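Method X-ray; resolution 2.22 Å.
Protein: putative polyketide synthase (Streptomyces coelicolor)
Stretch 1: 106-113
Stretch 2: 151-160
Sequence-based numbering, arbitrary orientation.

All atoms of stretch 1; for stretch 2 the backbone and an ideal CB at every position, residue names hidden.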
# COMPACT_ATOMS: atom_id res chain seq x y z
N ILE A 106 20.29 -2.39 1.68
CA ILE A 106 19.00 -1.77 1.39
C ILE A 106 18.33 -1.31 2.67
O ILE A 106 18.18 -2.08 3.62
CB ILE A 106 18.07 -2.78 0.67
CG1 ILE A 106 18.80 -3.38 -0.55
CG2 ILE A 106 16.78 -2.09 0.24
CD1 ILE A 106 19.15 -2.38 -1.63
N ASP A 107 17.92 -0.05 2.70
CA ASP A 107 17.27 0.51 3.88
C ASP A 107 15.75 0.42 3.80
O ASP A 107 15.07 0.44 4.82
CB ASP A 107 17.66 1.98 4.08
CG ASP A 107 19.16 2.18 4.17
OD1 ASP A 107 19.82 2.30 3.11
OD2 ASP A 107 19.70 2.22 5.31
N VAL A 108 15.22 0.31 2.58
CA VAL A 108 13.78 0.24 2.40
C VAL A 108 13.37 -0.62 1.22
O VAL A 108 13.92 -0.50 0.13
CB VAL A 108 13.20 1.66 2.18
CG1 VAL A 108 13.84 2.29 0.96
CG2 VAL A 108 11.69 1.59 2.00
N ILE A 109 12.40 -1.51 1.45
CA ILE A 109 11.88 -2.36 0.39
C ILE A 109 10.55 -1.75 -0.05
O ILE A 109 9.75 -1.32 0.77
CB ILE A 109 11.62 -3.80 0.84
CG1 ILE A 109 12.94 -4.49 1.20
CG2 ILE A 109 10.91 -4.56 -0.26
CD1 ILE A 109 12.81 -5.97 1.49
N ILE A 110 10.33 -1.72 -1.36
CA ILE A 110 9.11 -1.18 -1.91
C ILE A 110 8.50 -2.27 -2.77
O ILE A 110 8.90 -2.48 -3.92
CB ILE A 110 9.40 0.07 -2.74
CG1 ILE A 110 10.28 1.02 -1.92
CG2 ILE A 110 8.11 0.77 -3.11
CD1 ILE A 110 10.74 2.26 -2.67
N TYR A 111 7.52 -2.97 -2.21
CA TYR A 111 6.86 -4.07 -2.89
C TYR A 111 5.52 -3.68 -3.50
O TYR A 111 4.59 -3.33 -2.78
CB TYR A 111 6.66 -5.22 -1.90
CG TYR A 111 6.22 -6.54 -2.53
CD1 TYR A 111 7.16 -7.49 -2.94
CD2 TYR A 111 4.87 -6.83 -2.72
CE1 TYR A 111 6.76 -8.70 -3.50
CE2 TYR A 111 4.47 -8.03 -3.28
CZ TYR A 111 5.41 -8.96 -3.66
OH TYR A 111 5.01 -10.16 -4.19
N VAL A 112 5.42 -3.74 -4.83
CA VAL A 112 4.16 -3.39 -5.49
C VAL A 112 3.52 -4.55 -6.25
O VAL A 112 4.16 -5.27 -7.02
CB VAL A 112 4.33 -2.20 -6.45
CG1 VAL A 112 4.82 -1.01 -5.67
CG2 VAL A 112 5.29 -2.55 -7.57
N SER A 113 2.23 -4.73 -6.00
CA SER A 113 1.45 -5.79 -6.62
C SER A 113 -0.03 -5.53 -6.41
O SER A 113 -0.45 -5.18 -5.31
CB SER A 113 1.81 -7.14 -6.02
OG SER A 113 0.87 -8.11 -6.43
N UNK A 151 5.37 4.83 -9.39
CA UNK A 151 5.21 5.28 -8.01
C UNK A 151 6.30 4.71 -7.10
O UNK A 151 6.76 5.38 -6.17
CB UNK A 151 3.83 4.88 -7.48
N UNK A 152 6.72 3.47 -7.36
CA UNK A 152 7.76 2.85 -6.55
C UNK A 152 9.05 3.64 -6.74
O UNK A 152 9.75 3.96 -5.78
CB UNK A 152 7.95 1.38 -6.92
N UNK A 153 9.34 3.96 -7.99
CA UNK A 153 10.52 4.73 -8.33
C UNK A 153 10.47 6.04 -7.57
O UNK A 153 11.36 6.34 -6.78
CB UNK A 153 10.62 4.97 -9.84
N UNK A 154 9.42 6.82 -7.81
CA UNK A 154 9.26 8.10 -7.14
C UNK A 154 9.39 8.00 -5.63
O UNK A 154 9.72 8.98 -4.98
CB UNK A 154 7.90 8.70 -7.50
N UNK A 155 9.13 6.82 -5.07
CA UNK A 155 9.25 6.67 -3.62
C UNK A 155 10.68 6.37 -3.23
O UNK A 155 11.23 7.01 -2.33
CB UNK A 155 8.32 5.56 -3.11
N UNK A 156 11.29 5.39 -3.89
CA UNK A 156 12.67 5.03 -3.60
C UNK A 156 13.51 6.30 -3.73
O UNK A 156 14.50 6.48 -3.03
CB UNK A 156 13.17 3.93 -4.53
N UNK A 157 13.09 7.16 -4.65
CA UNK A 157 13.75 8.42 -4.93
C UNK A 157 13.58 9.34 -3.72
O UNK A 157 14.55 9.68 -3.04
CB UNK A 157 13.19 9.06 -6.20
N UNK A 158 12.34 9.74 -3.45
CA UNK A 158 12.03 10.60 -2.32
C UNK A 158 12.75 10.13 -1.07
O UNK A 158 13.23 10.94 -0.28
CB UNK A 158 10.52 10.64 -2.08
N UNK A 159 12.83 8.82 -0.90
CA UNK A 159 13.49 8.25 0.26
C UNK A 159 14.96 8.61 0.25
O UNK A 159 15.48 9.15 1.22
CB UNK A 159 13.31 6.73 0.30
N UNK A 160 15.63 8.31 -0.86
CA UNK A 160 17.06 8.59 -0.99
C UNK A 160 17.43 10.04 -0.78
O UNK A 160 18.43 10.33 -0.14
CB UNK A 160 17.55 8.15 -2.37

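The helix of stretch 2 runs nearly antiparallel to strand 108-112, the axes 9.2 Å apart at closest approach. The strand presents Val 108, Ile 110 and Val 112 to it, an apolar surface that offers no charge and little reason for a polar group.

At position 151 the CA-to-CB bond points sideways and nothing of stretch 1 lies within 5.5 Å of the ideal CB, so many residues would be compatible with this view. The deposited residue is Ala 151, which scarcely touches the strand.

At position 152 the backbone comes close to the strand. Its CA lies 6.3 Å from the CA of Ile 110, and its CB points toward the strand, already in contact with two apolar side chains. A small residue, alanine above all, suits so close an approach. It is Ala 152: its CB packs 3.9 Å from Ile 110 CG2 and 4.2 Å from Val 112 CG1, so a single methyl bridges two strand residues.

Position 153 points away and position 154 is out of reach; stretch 1 sets no preference at either. They are Ile 153 and Asn 154.

At position 155 the CB points toward the strand, near Ile 110 CD1, but a longer chain could turn aside. An aliphatic residue would suit, as would a long one with an apolar stem. Arg 155 is of the second kind: its CB lies 4.1 Å from Ile 110 CD1, while its end leads away toward position 158.

Position 156 points sideways, yet its ideal CB is already tight against Ile 110 CD1, which favours a small residue. Ala 156 fits: its CB is 3.5 Å from Ile 110 CD1, and Ile 110 CD1 also lies 3.4 Å from Ala 156 N.

Position 157 points away and 158 is out of reach, leaving the choice free as far as stretch 1 is concerned. They are His 157 and Asp 158, whose OD2 forms a salt bridge with Arg 155 NH1 at 3.1 Å.

Position 159 points toward the strand, but its ideal CB is 4.5 Å from Val 108 CG1, leaving room for a larger apolar group; leucine, methionine or an aromatic could serve. Phe 159, with chi1 t, lays a ring face against Val 108, whose CG1 is 3.3 Å from Phe 159 CD2 in a CH-pi contact. Asp 107 CB meets the ring edge, 3.8 Å from Phe 159 CE2.

Position 160 points sideways with nothing of stretch 1 within 5.5 Å of its ideal CB, so many side chains would do; it is Cys 160.

Stretch 2 151-160: AAINRAHDFC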
# COMPACT_ATOMS: atom_id res chain seq x y z
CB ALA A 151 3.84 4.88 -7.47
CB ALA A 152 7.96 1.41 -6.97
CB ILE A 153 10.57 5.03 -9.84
CG1 ILE A 153 10.86 3.73 -10.61
CG2 ILE A 153 11.62 6.09 -10.13
CD1 ILE A 153 10.59 3.82 -12.10
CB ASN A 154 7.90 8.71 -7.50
CG ASN A 154 7.82 9.09 -8.96
OD1 ASN A 154 8.80 8.96 -9.69
ND2 ASN A 154 6.66 9.56 -9.39
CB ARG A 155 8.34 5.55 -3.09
CG ARG A 155 6.86 5.88 -3.06
CD ARG A 155 6.60 7.35 -2.79
NE ARG A 155 6.10 8.03 -3.99
CZ ARG A 155 6.17 9.34 -4.20
NH1 ARG A 155 6.74 10.13 -3.30
NH2 ARG A 155 5.68 9.85 -5.32
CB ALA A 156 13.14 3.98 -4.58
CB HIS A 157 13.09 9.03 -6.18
CG HIS A 157 13.70 10.31 -6.63
ND1 HIS A 157 13.90 11.38 -5.79
CD2 HIS A 157 14.07 10.73 -7.86
CE1 HIS A 157 14.36 12.41 -6.48
NE2 HIS A 157 14.48 12.04 -7.74
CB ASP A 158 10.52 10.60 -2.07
CG ASP A 158 9.76 11.48 -3.04
OD1 ASP A 158 10.06 11.43 -4.25
OD2 ASP A 158 8.86 12.22 -2.60
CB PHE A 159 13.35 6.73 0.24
CG PHE A 159 13.82 6.06 1.50
CD1 PHE A 159 13.04 6.09 2.65
CD2 PHE A 159 15.02 5.36 1.53
CE1 PHE A 159 13.44 5.44 3.81
CE2 PHE A 159 15.43 4.71 2.69
CZ PHE A 159 14.64 4.75 3.82
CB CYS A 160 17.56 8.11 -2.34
SG CYS A 160 17.72 6.34 -2.39
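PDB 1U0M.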